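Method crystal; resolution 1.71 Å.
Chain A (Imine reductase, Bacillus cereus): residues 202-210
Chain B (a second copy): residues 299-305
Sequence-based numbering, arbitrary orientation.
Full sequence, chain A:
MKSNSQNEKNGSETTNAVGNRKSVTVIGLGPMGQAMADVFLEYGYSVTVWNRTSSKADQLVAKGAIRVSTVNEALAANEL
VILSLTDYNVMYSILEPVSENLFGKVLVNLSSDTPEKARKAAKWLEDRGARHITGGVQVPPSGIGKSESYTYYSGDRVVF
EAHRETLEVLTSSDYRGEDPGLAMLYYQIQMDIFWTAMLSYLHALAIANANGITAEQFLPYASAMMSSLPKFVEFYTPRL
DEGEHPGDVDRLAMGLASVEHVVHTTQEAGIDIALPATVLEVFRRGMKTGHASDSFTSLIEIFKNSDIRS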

# COMPACT_ATOMS: atom_id res chain seq x y z
N LEU A 202 -2.03 -8.61 0.40
CA LEU A 202 -2.55 -9.93 0.71
C LEU A 202 -3.98 -10.06 0.22
O LEU A 202 -4.33 -11.09 -0.33
CB LEU A 202 -2.49 -10.23 2.20
CG LEU A 202 -1.05 -10.30 2.76
CD1 LEU A 202 -1.14 -10.43 4.25
CD2 LEU A 202 -0.26 -11.50 2.23
N HIS A 203 -4.73 -8.96 0.32
CA HIS A 203 -6.13 -8.97 -0.19
C HIS A 203 -6.17 -9.16 -1.74
O HIS A 203 -6.90 -10.03 -2.27
CB HIS A 203 -6.78 -7.64 0.21
CG HIS A 203 -8.19 -7.61 -0.14
ND1 HIS A 203 -8.66 -7.12 -1.36
CD2 HIS A 203 -9.27 -7.99 0.57
CE1 HIS A 203 -9.97 -7.28 -1.38
NE2 HIS A 203 -10.36 -7.80 -0.22
N ALA A 204 -5.37 -8.39 -2.46
CA ALA A 204 -5.21 -8.51 -3.89
C ALA A 204 -4.77 -9.93 -4.29
O ALA A 204 -5.25 -10.50 -5.28
CB ALA A 204 -4.24 -7.47 -4.43
N LEU A 205 -3.80 -10.51 -3.55
CA LEU A 205 -3.32 -11.83 -3.80
C LEU A 205 -4.42 -12.87 -3.61
O LEU A 205 -4.52 -13.83 -4.40
CB LEU A 205 -2.07 -12.13 -2.93
CG LEU A 205 -1.52 -13.51 -3.11
CD1 LEU A 205 -1.02 -13.76 -4.51
CD2 LEU A 205 -0.40 -13.65 -2.07
N ALA A 206 -5.22 -12.70 -2.60
CA ALA A 206 -6.31 -13.65 -2.39
C ALA A 206 -7.28 -13.67 -3.63
O ALA A 206 -7.77 -14.80 -4.01
CB ALA A 206 -7.06 -13.29 -1.15
N ILE A 207 -7.57 -12.47 -4.15
CA ILE A 207 -8.39 -12.35 -5.39
C ILE A 207 -7.65 -13.13 -6.53
O ILE A 207 -8.24 -13.93 -7.28
CB ILE A 207 -8.68 -10.88 -5.80
CG1 ILE A 207 -9.47 -10.16 -4.70
CG2 ILE A 207 -9.40 -10.85 -7.13
CD1 ILE A 207 -9.60 -8.66 -4.97
N ALA A 208 -6.37 -12.85 -6.72
CA ALA A 208 -5.57 -13.50 -7.78
C ALA A 208 -5.63 -15.01 -7.67
O ALA A 208 -5.92 -15.75 -8.60
CB ALA A 208 -4.14 -12.97 -7.67
N ASN A 209 -5.37 -15.54 -6.48
CA ASN A 209 -5.44 -16.96 -6.16
C ASN A 209 -6.85 -17.60 -6.45
O ASN A 209 -6.89 -18.71 -7.06
CB ASN A 209 -5.13 -17.29 -4.70
CG ASN A 209 -3.69 -16.98 -4.25
OD1 ASN A 209 -3.48 -16.89 -3.03
ND2 ASN A 209 -2.77 -16.84 -5.13
N ALA A 210 -7.90 -16.87 -6.14
CA ALA A 210 -9.26 -17.43 -6.41
C ALA A 210 -9.46 -17.60 -7.89
O ALA A 210 -10.21 -18.48 -8.31
CB ALA A 210 -10.31 -16.52 -5.80
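Chain B 299-305: LIEIFKN

At the apolar centre of the contact between the two copies of imine reductase, Ile B300 enters chain A as a knob among Leu A202, Leu A205, Ala A206 and Asn A209. Its CA-to-CB bond points sideways, but with chi1 and chi2 both t the side chain extends so that its end comes nearer: Ile B300 CD1 lies 3.7 Å from Leu A205 CD2, and Ile B300 CG1 lies 4.0 Å from Ala A206 CB. The small methyl of Ala A206 points toward chain B and also meets Phe B303, CB to CB at 4.0 Å. One turn after Ile B300, Phe B303 points toward chain A in rotamer m and covers the start of the stretch, its CE2 3.9 Å from Leu A202 CB and its CD2 3.6 Å from the backbone N of His A203. The imidazole of His A203 (chi1 t) turns its edge to the phenyl face, with planes at 84° and ring centroids 5.1 Å apart; His A203 CB stands over the same ring, 4.0 Å from its centroid. Residues 202-210 of chain A are helical throughout, held by i to i+4 backbone hydrogen bonds such as Ala A206 N to Leu A202 O (2.9 Å). Residues 300-304 of chain B are helical too, with Lys B304 N hydrogen-bonded to Ile B300 O (2.9 Å), and Asn B305 leaves helical phi/psi. The axes approach to 9.0 Å and cross at -54°, their N-to-C directions nearer parallel than antiparallel. Toward the polar edge, Asn A209 OD1 lies 3.8 Å from Ile B300 CD1, while its ND2 is hydrogen-bonded elsewhere in the structure. Lys B304, modelled only to CG, brings that atom 4.5 Å from Ala A206 CB. No hydrogen bond joins the modelled atoms of the two stretches; the contacts seen are van der Waals and aromatic.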

# COMPACT_ATOMS: atom_id res chain seq x y z
N LEU B 299 -2.88 -14.02 7.52
CA LEU B 299 -4.12 -13.25 7.27
C LEU B 299 -4.74 -13.44 5.88
O LEU B 299 -5.95 -13.17 5.73
CB LEU B 299 -3.97 -11.79 7.62
CG LEU B 299 -3.56 -11.42 9.05
CD1 LEU B 299 -3.25 -9.97 9.23
CD2 LEU B 299 -4.65 -11.89 10.03
N ILE B 300 -4.01 -14.01 4.96
CA ILE B 300 -4.61 -14.34 3.68
C ILE B 300 -5.74 -15.37 3.86
O ILE B 300 -6.71 -15.37 3.13
CB ILE B 300 -3.55 -14.74 2.65
CG1 ILE B 300 -4.15 -14.53 1.25
CG2 ILE B 300 -3.10 -16.11 2.87
CD1 ILE B 300 -3.19 -14.71 0.11
N GLU B 301 -5.67 -16.15 4.93
CA GLU B 301 -6.75 -17.07 5.26
C GLU B 301 -8.01 -16.38 5.66
O GLU B 301 -9.12 -16.93 5.37
CB GLU B 301 -6.34 -18.08 6.35
CG GLU B 301 -5.09 -18.86 5.99
CD GLU B 301 -5.12 -19.62 4.63
OE1 GLU B 301 -6.17 -20.12 4.22
OE2 GLU B 301 -4.07 -19.71 3.97
N ILE B 302 -7.92 -15.22 6.33
CA ILE B 302 -9.06 -14.45 6.64
C ILE B 302 -9.69 -13.87 5.35
O ILE B 302 -10.93 -13.88 5.22
CB ILE B 302 -8.72 -13.32 7.64
CG1 ILE B 302 -8.27 -13.92 8.98
CG2 ILE B 302 -9.89 -12.36 7.81
CD1 ILE B 302 -9.32 -14.79 9.63
N PHE B 303 -8.86 -13.35 4.44
CA PHE B 303 -9.38 -12.78 3.21
C PHE B 303 -10.06 -13.88 2.36
O PHE B 303 -11.07 -13.61 1.70
CB PHE B 303 -8.28 -12.09 2.45
CG PHE B 303 -7.76 -10.83 3.09
CD1 PHE B 303 -8.62 -9.92 3.70
CD2 PHE B 303 -6.41 -10.52 3.11
CE1 PHE B 303 -8.15 -8.77 4.26
CE2 PHE B 303 -5.93 -9.34 3.70
CZ PHE B 303 -6.80 -8.44 4.24
N LYS B 304 -9.52 -15.10 2.41
CA LYS B 304 -9.96 -16.20 1.56
C LYS B 304 -11.29 -16.64 2.06
O LYS B 304 -12.11 -17.02 1.24
CB LYS B 304 -9.01 -17.44 1.61
CG LYS B 304 -7.71 -17.24 0.91
N ASN B 305 -11.49 -16.63 3.38
CA ASN B 305 -12.60 -17.33 4.04
C ASN B 305 -13.65 -16.36 3.65
O ASN B 305 -13.74 -16.03 2.46
CB ASN B 305 -12.39 -17.45 5.58